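Local coordinates for ABC transporter binding protein AcbH (Actinoplanes, PDB 3OO8) that binds beta-D-galactopyranose as the extracellular solute receptor of a bacterial ABC transporter, at residues A46-Q51 with E328-K333; V215-P220 with K404-Q409; A251-Q256 with A269-K274; M296-D301 with K365-F370. The protein carries 2 engineered substitutions. All coordinates share one frame; numbering follows the deposited sequence.

Contact 1 (A46-Q51 with E328-K333)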
loop_
_atom_site.group_PDB
_atom_site.type_symbol
_atom_site.label_atom_id
_atom_site.label_comp_id
_atom_site.label_asym_id
_atom_site.label_seq_id
_atom_site.Cartn_x
_atom_site.Cartn_y
_atom_site.Cartn_z
ATOM N N ALA A 46 8.960 16.617 -12.326
ATOM C CA ALA A 46 9.649 17.441 -13.343
ATOM C C ALA A 46 11.081 17.741 -12.910
ATOM O O ALA A 46 12.033 17.608 -13.692
ATOM C CB ALA A 46 8.898 18.730 -13.595
ATOM N N SER A 47 11.235 18.111 -11.650
ATOM C CA SER A 47 12.556 18.372 -11.094
ATOM C C SER A 47 13.415 17.129 -11.120
ATOM O O SER A 47 14.589 17.192 -11.446
ATOM C CB SER A 47 12.426 18.851 -9.647
ATOM O OG SER A 47 13.694 19.173 -9.120
ATOM N N LEU A 48 12.826 15.985 -10.757
ATOM C CA LEU A 48 13.579 14.730 -10.747
ATOM C C LEU A 48 14.108 14.401 -12.120
ATOM O O LEU A 48 15.211 13.919 -12.240
ATOM C CB LEU A 48 12.711 13.556 -10.280
ATOM C CG LEU A 48 13.386 12.191 -10.167
ATOM C CD1 LEU A 48 14.443 12.233 -9.076
ATOM C CD2 LEU A 48 12.372 11.022 -9.941
ATOM N N MET A 49 13.316 14.657 -13.160
ATOM C CA MET A 49 13.796 14.286 -14.492
ATOM C C MET A 49 14.941 15.220 -14.927
ATOM O O MET A 49 15.850 14.787 -15.646
ATOM C CB MET A 49 12.643 14.231 -15.494
ATOM C CG MET A 49 11.737 12.992 -15.273
ATOM S SD MET A 49 12.588 11.446 -15.547
ATOM C CE MET A 49 12.905 10.933 -13.839
ATOM N N GLN A 50 14.897 16.488 -14.493
ATOM C CA GLN A 50 16.045 17.389 -14.748
ATOM C C GLN A 50 17.300 16.800 -14.102
ATOM O O GLN A 50 18.363 16.779 -14.725
ATOM C CB GLN A 50 15.791 18.787 -14.191
ATOM C CG GLN A 50 14.579 19.458 -14.806
ATOM C CD GLN A 50 14.426 20.887 -14.378
ATOM O OE1 GLN A 50 14.728 21.251 -13.246
ATOM N NE2 GLN A 50 13.931 21.714 -15.289
ATOM N N GLN A 51 17.189 16.297 -12.868
ATOM C CA GLN A 51 18.331 15.697 -12.179
ATOM C C GLN A 51 18.790 14.412 -12.901
ATOM O O GLN A 51 19.994 14.155 -13.038
ATOM C CB GLN A 51 18.040 15.480 -10.690
ATOM C CG GLN A 51 17.745 16.775 -9.907
ATOM C CD GLN A 51 17.929 16.565 -8.394
ATOM O OE1 GLN A 51 18.855 15.874 -7.974
ATOM N NE2 GLN A 51 17.101 17.193 -7.599
ATOM N N GLU A 328 15.351 8.990 -4.899
ATOM C CA GLU A 328 14.218 8.953 -3.965
ATOM C C GLU A 328 14.207 10.167 -3.077
ATOM O O GLU A 328 13.138 10.749 -2.847
ATOM C CB GLU A 328 14.260 7.666 -3.115
ATOM C CG GLU A 328 14.221 6.397 -3.971
ATOM C CD GLU A 328 14.416 5.122 -3.158
ATOM O OE1 GLU A 328 14.530 5.190 -1.932
ATOM O OE2 GLU A 328 14.455 4.015 -3.751
ATOM N N ALA A 329 15.370 10.553 -2.540
ATOM C CA ALA A 329 15.386 11.714 -1.644
ATOM C C ALA A 329 14.963 12.991 -2.370
ATOM O O ALA A 329 14.213 13.782 -1.808
ATOM C CB ALA A 329 16.754 11.899 -1.020
ATOM N N ALA A 330 15.417 13.149 -3.610
ATOM C CA ALA A 330 15.064 14.329 -4.420
ATOM C C ALA A 330 13.554 14.410 -4.653
ATOM O O ALA A 330 12.915 15.414 -4.341
ATOM C CB ALA A 330 15.805 14.312 -5.719
ATOM N N PHE A 331 12.959 13.326 -5.142
ATOM C CA PHE A 331 11.513 13.326 -5.405
ATOM C C PHE A 331 10.694 13.588 -4.145
ATOM O O PHE A 331 9.621 14.225 -4.156
ATOM C CB PHE A 331 11.085 11.980 -6.014
ATOM C CG PHE A 331 9.635 11.921 -6.327
ATOM C CD1 PHE A 331 9.160 12.493 -7.494
ATOM C CD2 PHE A 331 8.717 11.333 -5.442
ATOM C CE1 PHE A 331 7.804 12.461 -7.793
ATOM C CE2 PHE A 331 7.383 11.307 -5.751
ATOM C CZ PHE A 331 6.917 11.868 -6.919
ATOM N N LEU A 332 11.173 13.041 -3.021
ATOM C CA LEU A 332 10.406 13.106 -1.783
ATOM C C LEU A 332 10.570 14.377 -0.934
ATOM O O LEU A 332 9.915 14.515 0.091
ATOM C CB LEU A 332 10.682 11.856 -0.920
ATOM C CG LEU A 332 10.222 10.541 -1.588
ATOM C CD1 LEU A 332 10.781 9.395 -0.740
ATOM C CD2 LEU A 332 8.697 10.480 -1.616
ATOM N N LYS A 333 11.389 15.321 -1.387
ATOM C CA LYS A 333 11.614 16.549 -0.589
ATOM C C LYS A 333 10.327 17.198 -0.093
ATOM O O LYS A 333 10.243 17.620 1.074
ATOM C CB LYS A 333 12.421 17.572 -1.405
ATOM C CG LYS A 333 13.869 17.201 -1.610
ATOM C CD LYS A 333 14.629 18.395 -2.247
ATOM C CE LYS A 333 14.039 18.774 -3.618
ATOM N NZ LYS A 333 14.385 17.870 -4.774
HETATM O O HOH W 1 13.738 19.952 -6.461
HETATM O O HOH W 2 17.066 17.683 -4.760
#

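Contact 2 (V215-P220 with K404-Q409)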
loop_
_atom_site.group_PDB
_atom_site.type_symbol
_atom_site.label_atom_id
_atom_site.label_comp_id
_atom_site.label_asym_id
_atom_site.label_seq_id
_atom_site.Cartn_x
_atom_site.Cartn_y
_atom_site.Cartn_z
ATOM N N VAL A 215 -6.977 -19.557 -4.682
ATOM C CA VAL A 215 -7.696 -20.153 -3.555
ATOM C C VAL A 215 -9.093 -19.490 -3.621
ATOM O O VAL A 215 -9.218 -18.310 -3.931
ATOM C CB VAL A 215 -6.961 -19.777 -2.214
ATOM C CG1 VAL A 215 -7.895 -19.831 -1.014
ATOM C CG2 VAL A 215 -5.713 -20.656 -2.022
ATOM N N PRO A 216 -10.166 -20.242 -3.351
ATOM C CA PRO A 216 -11.495 -19.611 -3.435
ATOM C C PRO A 216 -11.897 -18.824 -2.185
ATOM O O PRO A 216 -11.346 -19.061 -1.110
ATOM C CB PRO A 216 -12.444 -20.803 -3.567
ATOM C CG PRO A 216 -11.716 -21.926 -2.930
ATOM C CD PRO A 216 -10.235 -21.675 -3.018
ATOM N N TRP A 217 -12.841 -17.901 -2.343
ATOM C CA TRP A 217 -13.300 -17.095 -1.220
ATOM C C TRP A 217 -14.044 -17.924 -0.211
ATOM O O TRP A 217 -14.292 -17.427 0.865
ATOM C CB TRP A 217 -14.136 -15.906 -1.686
ATOM C CG TRP A 217 -13.240 -14.862 -2.328
ATOM C CD1 TRP A 217 -12.795 -14.855 -3.620
ATOM C CD2 TRP A 217 -12.610 -13.760 -1.665
ATOM N NE1 TRP A 217 -11.955 -13.768 -3.815
ATOM C CE2 TRP A 217 -11.817 -13.097 -2.627
ATOM C CE3 TRP A 217 -12.662 -13.252 -0.348
ATOM C CZ2 TRP A 217 -11.086 -11.935 -2.328
ATOM C CZ3 TRP A 217 -11.922 -12.078 -0.046
ATOM C CH2 TRP A 217 -11.149 -11.446 -1.040
ATOM N N THR A 218 -14.396 -19.157 -0.567
ATOM C CA THR A 218 -15.069 -20.086 0.340
ATOM C C THR A 218 -14.071 -20.879 1.178
ATOM O O THR A 218 -14.466 -21.714 2.000
ATOM C CB THR A 218 -15.941 -21.070 -0.449
ATOM O OG1 THR A 218 -15.207 -21.511 -1.608
ATOM C CG2 THR A 218 -17.226 -20.396 -0.875
ATOM N N ASP A 219 -12.779 -20.623 0.978
ATOM C CA ASP A 219 -11.766 -21.391 1.691
ATOM C C ASP A 219 -11.842 -21.174 3.194
ATOM O O ASP A 219 -12.162 -20.072 3.628
ATOM C CB ASP A 219 -10.379 -21.008 1.202
ATOM C CG ASP A 219 -9.310 -21.923 1.745
ATOM O OD1 ASP A 219 -9.134 -23.017 1.167
ATOM O OD2 ASP A 219 -8.619 -21.542 2.717
ATOM N N PRO A 220 -11.556 -22.218 4.003
ATOM C CA PRO A 220 -11.692 -21.972 5.443
ATOM C C PRO A 220 -10.767 -20.880 5.985
ATOM O O PRO A 220 -11.054 -20.336 7.039
ATOM C CB PRO A 220 -11.311 -23.318 6.071
ATOM C CG PRO A 220 -11.678 -24.331 5.026
ATOM C CD PRO A 220 -11.424 -23.655 3.691
ATOM N N LYS A 404 -19.888 -16.949 -0.021
ATOM C CA LYS A 404 -20.527 -17.439 -1.232
ATOM C C LYS A 404 -20.611 -16.327 -2.278
ATOM O O LYS A 404 -20.229 -16.528 -3.447
ATOM C CB LYS A 404 -21.911 -18.041 -0.947
ATOM C CG LYS A 404 -22.729 -18.201 -2.228
ATOM C CD LYS A 404 -24.031 -18.937 -1.994
ATOM C CE LYS A 404 -23.798 -20.442 -1.811
ATOM N NZ LYS A 404 -23.218 -21.100 -3.043
ATOM N N SER A 405 -21.078 -15.150 -1.853
ATOM C CA SER A 405 -21.182 -14.021 -2.780
ATOM C C SER A 405 -19.833 -13.625 -3.386
ATOM O O SER A 405 -19.707 -13.373 -4.589
ATOM C CB SER A 405 -21.836 -12.819 -2.125
ATOM O OG SER A 405 -23.187 -13.082 -1.769
ATOM N N ALA A 406 -18.798 -13.615 -2.553
ATOM C CA ALA A 406 -17.466 -13.266 -3.050
ATOM C C ALA A 406 -16.937 -14.301 -4.041
ATOM O O ALA A 406 -16.388 -13.930 -5.081
ATOM C CB ALA A 406 -16.499 -13.113 -1.850
ATOM N N GLU A 407 -17.136 -15.580 -3.744
ATOM C CA GLU A 407 -16.657 -16.628 -4.635
ATOM C C GLU A 407 -17.395 -16.591 -5.970
ATOM O O GLU A 407 -16.790 -16.808 -7.025
ATOM C CB GLU A 407 -16.810 -18.004 -3.979
ATOM C CG GLU A 407 -16.347 -19.168 -4.862
ATOM C CD GLU A 407 -14.953 -19.010 -5.460
ATOM O OE1 GLU A 407 -14.118 -18.211 -4.958
ATOM O OE2 GLU A 407 -14.670 -19.716 -6.459
ATOM N N ASP A 408 -18.693 -16.343 -5.925
ATOM C CA ASP A 408 -19.463 -16.317 -7.163
ATOM C C ASP A 408 -19.011 -15.138 -8.017
ATOM O O ASP A 408 -18.912 -15.254 -9.245
ATOM C CB ASP A 408 -20.962 -16.278 -6.892
ATOM C CG ASP A 408 -21.495 -17.589 -6.312
ATOM O OD1 ASP A 408 -20.803 -18.622 -6.372
ATOM O OD2 ASP A 408 -22.653 -17.563 -5.867
ATOM N N GLN A 409 -18.722 -14.009 -7.365
ATOM C CA GLN A 409 -18.233 -12.822 -8.095
ATOM C C GLN A 409 -16.886 -13.185 -8.702
ATOM O O GLN A 409 -16.625 -12.929 -9.885
ATOM C CB GLN A 409 -18.108 -11.595 -7.166
ATOM C CG GLN A 409 -19.400 -10.907 -6.796
ATOM C CD GLN A 409 -19.845 -9.930 -7.859
ATOM O OE1 GLN A 409 -19.164 -9.756 -8.867
ATOM N NE2 GLN A 409 -20.989 -9.303 -7.654
#

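Contact 3 (A251-Q256 with A269-K274)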
loop_
_atom_site.group_PDB
_atom_site.type_symbol
_atom_site.label_atom_id
_atom_site.label_comp_id
_atom_site.label_asym_id
_atom_site.label_seq_id
_atom_site.Cartn_x
_atom_site.Cartn_y
_atom_site.Cartn_z
ATOM N N ALA A 251 -11.669 11.788 15.452
ATOM C CA ALA A 251 -11.957 11.192 16.761
ATOM C C ALA A 251 -10.674 10.804 17.499
ATOM O O ALA A 251 -10.549 11.032 18.711
ATOM C CB ALA A 251 -12.917 10.000 16.653
ATOM N N LEU A 252 -9.718 10.203 16.776
ATOM C CA LEU A 252 -8.429 9.866 17.360
ATOM C C LEU A 252 -7.701 11.153 17.781
ATOM O O LEU A 252 -7.226 11.265 18.918
ATOM C CB LEU A 252 -7.558 9.105 16.331
ATOM C CG LEU A 252 -6.133 8.820 16.824
ATOM C CD1 LEU A 252 -6.175 7.817 17.988
ATOM C CD2 LEU A 252 -5.246 8.288 15.662
ATOM N N GLU A 253 -7.661 12.134 16.877
ATOM C CA GLU A 253 -6.967 13.387 17.123
ATOM C C GLU A 253 -7.533 14.129 18.337
ATOM O O GLU A 253 -6.781 14.733 19.115
ATOM C CB GLU A 253 -7.020 14.286 15.897
ATOM C CG GLU A 253 -6.077 15.460 15.994
ATOM C CD GLU A 253 -6.089 16.392 14.794
ATOM O OE1 GLU A 253 -6.739 16.131 13.753
ATOM O OE2 GLU A 253 -5.387 17.403 14.890
ATOM N N ASN A 254 -8.850 14.066 18.476
ATOM C CA ASN A 254 -9.567 14.735 19.585
ATOM C C ASN A 254 -9.561 13.887 20.857
ATOM O O ASN A 254 -10.225 14.210 21.846
ATOM C CB ASN A 254 -11.003 15.082 19.157
ATOM C CG ASN A 254 -11.068 16.287 18.224
ATOM O OD1 ASN A 254 -10.217 17.174 18.282
ATOM N ND2 ASN A 254 -12.075 16.327 17.364
ATOM N N LYS A 255 -8.807 12.787 20.827
ATOM C CA LYS A 255 -8.689 11.879 21.957
ATOM C C LYS A 255 -9.980 11.174 22.399
ATOM O O LYS A 255 -10.104 10.738 23.538
ATOM C CB LYS A 255 -7.924 12.521 23.116
ATOM C CG LYS A 255 -6.600 13.141 22.738
ATOM C CD LYS A 255 -5.972 13.749 23.975
ATOM C CE LYS A 255 -4.767 14.583 23.619
ATOM N NZ LYS A 255 -4.151 15.128 24.862
ATOM N N GLN A 256 -10.922 11.035 21.474
ATOM C CA GLN A 256 -12.161 10.331 21.730
ATOM C C GLN A 256 -12.000 8.843 21.432
ATOM O O GLN A 256 -12.782 8.026 21.890
ATOM C CB GLN A 256 -13.290 10.967 20.913
ATOM C CG GLN A 256 -13.686 12.352 21.470
ATOM C CD GLN A 256 -14.297 13.298 20.432
ATOM O OE1 GLN A 256 -14.595 14.459 20.746
ATOM N NE2 GLN A 256 -14.464 12.824 19.201
ATOM N N ALA A 269 -1.712 12.609 7.754
ATOM C CA ALA A 269 -1.961 13.775 6.909
ATOM C C ALA A 269 -3.123 14.586 7.459
ATOM O O ALA A 269 -3.159 15.810 7.289
ATOM C CB ALA A 269 -2.235 13.360 5.468
ATOM N N ASN A 270 -4.064 13.913 8.110
ATOM C CA ASN A 270 -5.285 14.584 8.598
ATOM C C ASN A 270 -5.051 15.390 9.860
ATOM O O ASN A 270 -5.844 16.294 10.174
ATOM C CB ASN A 270 -6.401 13.575 8.862
ATOM C CG ASN A 270 -7.791 14.206 8.810
ATOM O OD1 ASN A 270 -8.484 14.306 9.830
ATOM N ND2 ASN A 270 -8.184 14.659 7.631
ATOM N N TYR A 271 -3.998 15.041 10.599
ATOM C CA TYR A 271 -3.701 15.720 11.868
ATOM C C TYR A 271 -3.311 17.178 11.611
ATOM O O TYR A 271 -2.696 17.514 10.594
ATOM C CB TYR A 271 -2.562 15.028 12.628
ATOM C CG TYR A 271 -3.003 14.071 13.711
ATOM C CD1 TYR A 271 -3.995 13.117 13.477
ATOM C CD2 TYR A 271 -2.434 14.126 14.971
ATOM C CE1 TYR A 271 -4.420 12.260 14.481
ATOM C CE2 TYR A 271 -2.833 13.262 15.977
ATOM C CZ TYR A 271 -3.806 12.322 15.727
ATOM O OH TYR A 271 -4.208 11.466 16.715
ATOM N N SER A 272 -3.675 18.043 12.553
ATOM C CA SER A 272 -3.190 19.418 12.513
ATOM C C SER A 272 -1.675 19.432 12.796
ATOM O O SER A 272 -1.151 18.537 13.454
ATOM C CB SER A 272 -3.917 20.220 13.589
ATOM O OG SER A 272 -3.358 19.965 14.871
ATOM N N ALA A 273 -0.970 20.451 12.311
ATOM C CA ALA A 273 0.458 20.603 12.585
ATOM C C ALA A 273 0.768 20.635 14.088
ATOM O O ALA A 273 1.791 20.112 14.517
ATOM C CB ALA A 273 1.033 21.835 11.867
ATOM N N LYS A 274 -0.125 21.231 14.889
ATOM C CA LYS A 274 0.064 21.299 16.340
ATOM C C LYS A 274 -0.064 19.944 17.050
ATOM O O LYS A 274 0.523 19.744 18.119
ATOM C CB LYS A 274 -0.936 22.283 16.975
ATOM C CG LYS A 274 -0.539 23.755 16.877
ATOM C CD LYS A 274 0.540 24.111 17.909
ATOM C CE LYS A 274 1.012 25.555 17.712
ATOM N NZ LYS A 274 -0.151 26.481 17.482
HETATM O O HOH W 3 -7.241 13.756 12.365
#

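Contact 4 (M296-D301 with K365-F370)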
loop_
_atom_site.group_PDB
_atom_site.type_symbol
_atom_site.label_atom_id
_atom_site.label_comp_id
_atom_site.label_asym_id
_atom_site.label_seq_id
_atom_site.Cartn_x
_atom_site.Cartn_y
_atom_site.Cartn_z
ATOM N N MET A 296 2.974 -6.427 5.571
ATOM C CA MET A 296 2.216 -5.177 5.729
ATOM C C MET A 296 1.722 -4.761 4.347
ATOM O O MET A 296 2.423 -5.003 3.361
ATOM C CB MET A 296 3.171 -4.051 6.197
ATOM C CG MET A 296 2.432 -2.775 6.662
ATOM S SD MET A 296 3.616 -1.394 6.762
ATOM C CE MET A 296 4.565 -1.832 8.213
ATOM N N ASP A 297 0.561 -4.127 4.265
ATOM C CA ASP A 297 0.177 -3.400 3.051
ATOM C C ASP A 297 1.022 -2.111 3.037
ATOM O O ASP A 297 0.899 -1.272 3.941
ATOM C CB ASP A 297 -1.308 -2.935 3.150
ATOM C CG ASP A 297 -2.331 -3.954 2.605
ATOM O OD1 ASP A 297 -2.018 -4.840 1.764
ATOM O OD2 ASP A 297 -3.501 -3.841 3.022
ATOM N N ALA A 298 1.870 -1.954 2.025
ATOM C CA ALA A 298 2.650 -0.715 1.870
ATOM C C ALA A 298 2.641 -0.382 0.382
ATOM O O ALA A 298 3.556 -0.753 -0.365
ATOM C CB ALA A 298 4.074 -0.890 2.427
ATOM N N PRO A 299 1.580 0.286 -0.097
ATOM C CA PRO A 299 1.421 0.522 -1.542
ATOM C C PRO A 299 2.628 1.239 -2.172
ATOM O O PRO A 299 2.981 2.345 -1.754
ATOM C CB PRO A 299 0.157 1.400 -1.618
ATOM C CG PRO A 299 -0.624 1.000 -0.382
ATOM C CD PRO A 299 0.429 0.793 0.684
ATOM N N THR A 300 3.235 0.592 -3.177
ATOM C CA THR A 300 4.511 1.004 -3.721
ATOM C C THR A 300 4.372 1.466 -5.169
ATOM O O THR A 300 3.936 0.714 -6.071
ATOM C CB THR A 300 5.516 -0.184 -3.674
ATOM O OG1 THR A 300 5.625 -0.670 -2.324
ATOM C CG2 THR A 300 6.911 0.248 -4.138
ATOM N N ASP A 301 4.774 2.708 -5.397
ATOM C CA ASP A 301 4.715 3.303 -6.720
ATOM C C ASP A 301 6.081 3.164 -7.402
ATOM O O ASP A 301 7.110 3.173 -6.721
ATOM C CB ASP A 301 4.342 4.783 -6.658
ATOM C CG ASP A 301 2.885 5.017 -6.270
ATOM O OD1 ASP A 301 2.127 4.040 -6.054
ATOM O OD2 ASP A 301 2.487 6.201 -6.134
ATOM N N LYS A 365 9.360 -8.935 5.561
ATOM C CA LYS A 365 9.862 -9.941 4.618
ATOM C C LYS A 365 9.286 -9.709 3.206
ATOM O O LYS A 365 9.983 -9.883 2.196
ATOM C CB LYS A 365 9.455 -11.326 5.142
ATOM C CG LYS A 365 10.064 -12.500 4.426
ATOM C CD LYS A 365 9.888 -13.750 5.297
ATOM C CE LYS A 365 10.268 -13.449 6.748
ATOM N NZ LYS A 365 10.225 -14.641 7.659
ATOM N N SER A 366 8.011 -9.334 3.158
ATOM C CA SER A 366 7.273 -9.045 1.917
ATOM C C SER A 366 6.270 -7.959 2.219
ATOM O O SER A 366 5.792 -7.866 3.354
ATOM C CB SER A 366 6.464 -10.264 1.448
ATOM O OG SER A 366 7.332 -11.311 1.049
ATOM N N VAL A 367 5.956 -7.132 1.224
ATOM C CA VAL A 367 4.895 -6.143 1.424
ATOM C C VAL A 367 3.837 -6.337 0.363
ATOM O O VAL A 367 4.147 -6.527 -0.819
ATOM C CB VAL A 367 5.375 -4.648 1.431
ATOM C CG1 VAL A 367 6.207 -4.357 2.690
ATOM C CG2 VAL A 367 6.085 -4.270 0.154
ATOM N N SER A 368 2.587 -6.313 0.815
ATOM C CA SER A 368 1.469 -6.360 -0.101
ATOM C C SER A 368 1.131 -4.912 -0.492
ATOM O O SER A 368 1.757 -3.974 0.016
ATOM C CB SER A 368 0.327 -7.157 0.534
ATOM O OG SER A 368 0.024 -6.617 1.829
ATOM N N GLN A 369 0.157 -4.721 -1.385
ATOM C CA GLN A 369 0.002 -3.413 -2.031
ATOM C C GLN A 369 -1.381 -2.812 -1.824
ATOM O O GLN A 369 -1.726 -1.864 -2.538
ATOM C CB GLN A 369 0.164 -3.600 -3.538
ATOM C CG GLN A 369 1.513 -4.200 -3.939
ATOM C CD GLN A 369 2.693 -3.373 -3.409
ATOM O OE1 GLN A 369 2.729 -2.156 -3.564
ATOM N NE2 GLN A 369 3.681 -4.042 -2.821
ATOM N N PHE A 370 -2.117 -3.360 -0.849
ATOM C CA PHE A 370 -3.539 -3.022 -0.550
ATOM C C PHE A 370 -4.445 -3.772 -1.516
ATOM O O PHE A 370 -4.090 -3.986 -2.666
ATOM C CB PHE A 370 -3.804 -1.508 -0.551
ATOM C CG PHE A 370 -5.178 -1.134 -0.040
ATOM C CD1 PHE A 370 -5.508 -1.245 1.314
ATOM C CD2 PHE A 370 -6.120 -0.625 -0.924
ATOM C CE1 PHE A 370 -6.784 -0.872 1.768
ATOM C CE2 PHE A 370 -7.386 -0.256 -0.464
ATOM C CZ PHE A 370 -7.705 -0.385 0.877
#

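Contact 1 (A46-Q51 with E328-K333)
L48 and Q51 reach A330 by different first torsions: CG of L48 stands anti to its backbone N (chi1 -178°), whereas CG of Q51 lies anti to the carbonyl carbon (chi1 -61°) and carries an extended chain toward A330 and K333. The branch CD1 of L48 rests against CB of A330 at 4.2 Å, and its other branch, CD2, packs on CB of F331 at the same separation, meeting the ring obliquely. Nearer the surface the amide of Q51 covers the same methyl, with NE2 3.7 Å from A330 CB. K333, bent at its last two torsions, folds back so that NZ donates to A330 O (2.9 Å). Two waters accept hydrogen bonds from the same NZ, one shared with S47 OG and the other with Q51 NE2. Replacing Q51 by an alanine is likely to strip the A330 methyl of part of its cover and leave the second water without its amide donor. The two helical segments run roughly antiparallel (149°), their axes 9.2 Å apart at closest approach; Y321 of helix 312-322 touches both L48 and Q51. Direct contact is thus van der Waals, while toward the surface the polar groups are linked through water and K333 NZ.

Contact 2 (V215-P220 with K404-Q409)
W217 CB and A406 CB meet at 3.7 Å where this loop packs on helix 396-413. With its CG anti to the carbonyl carbon (chi1 -73°), the tryptophan sets the CG/CD2 side of its indole against the A406 methyl, which approaches the ring obliquely. E407 takes another course. Its CG is anti to the backbone N, and a bend at chi2 (51°) turns the carboxylate back over the loop, where OE1 lies in the indole plane at the CD1 edge. The same oxygen accepts from the backbone N of W217 at 2.9 Å, although its exact place is less certain, and the proline ring of P216 comes alongside with CB 3.4 Å from OE1. P216 to D219 form a type I beta turn, and D219 is the N-cap of helix 220-232, its carboxylate accepting from G221 N. T218 lies across the glutamate chain, its CG2 3.9 Å from E407 CB. A serine in place of W217 would probably leave the A406 methyl without its aromatic cover and open a gap toward M383 of helix 377-392. L210 and M211 of helix 204-212 also touch the W217 side chain.

Contact 3 (A251-Q256 with A269-K274)
E253 and Y271 make the main apolar contact, a CH-pi interaction in which CG of the glutamate sits over the centre of the tyrosine ring, 3.7 Å from its centroid and 4° off the normal. The glutamate and tyrosine side chains run antiparallel to each other. With CG anti to the backbone N (chi1 -168°) and the rest of the chain extended, E253 lies flat along the ring face, its carboxylate plane only 12° from the ring plane. L252 comes in across the end of the tyrosine and brings CG to 3.3 Å from Y271 OH, a hydroxyl that is hydrogen-bonded to N147.

The polar contacts gather at the carboxylate. S272 N donates to E253 OE2 in a nearly straight bond of 3.0 Å, arriving from above the carboxylate plane, while N275 ND2 bonds to the same oxygen. E253 OE1 forms a salt bridge with K250 and receives a water that also donates to N270 OD1. The buried carboxylate is thus held at both oxygens, which probably favours its charged form.

Helix 245-253 ends here in a Schellman motif, with K255 as its positive-phi C-prime residue. The chain then enters strand 257-261 and helix 264-270 before Y271 returns to the helix end; F145 and N147 of strand 134-147 touch L252.

Contact 4 (M296-D301 with K365-F370)
V367 packs against A298 through its CG1, 4.1 Å from A298 CB, and its CA makes a bent CA-H...O contact with M296 O (3.3 Å). The next residue, S368, ties the two segments together as a short parallel pairing: its N donates to M296 O and its O accepts from A298 N, both at 2.9 Å, on either side of D297. Its hydroxyl, placed by chi1 53° between backbone N and carbonyl carbon, also reaches D297 OD1 at 2.7 Å from above the carboxylate plane.

Q369 curls back through a bend at chi2 and sends OE1 to the backbone N of T300 (2.8 Å), which lies nearly along the C=O axis. This bond holds the loop beyond the strand pair, where T300 OG1 donates to A298 O. At F370, the N-cap residue of helix 371-374, the backbone N makes a weak bond to D297 OD1, so one carboxylate oxygen receives both S368 and F370. D297 OD2 lies close to D195, which might favour a proton shared between the two carboxylates. The phenylalanine CB rests on P299 CG at 4.1 Å.

The F370 ring stacks on W142, a galactose-binding residue. The pairing of strands 295-297 and 366-368 thus lies beside the sugar site, with strand 134-147 touching M296, P299 and T300, helix 119-124 touching V367 and Q369, and helix 191-201 touching S368 and F370.

Overall arrangement
Contact 4 lies nearest the middle of the molecule, about 5 Å from the chain's centre, whereas contacts 1, 2 and 3 sit 21 to 23 Å out. Contacts 1 and 2 are on opposite sides of that centre, their own centres about 44 Å apart, and each is about 23 Å from the centre of contact 4. Along the chain, contacts 1 and 2 have alternating segments, as do contacts 1 and 4; contact 3 closes before contact 4 opens, and both fall between the segments of contact 2. Strand 134-147 borders contacts 1, 3 and 4, so in this class 2 solute-binding fold the outlying contacts 1 and 3 share a strand with contact 4, beside the galactose site.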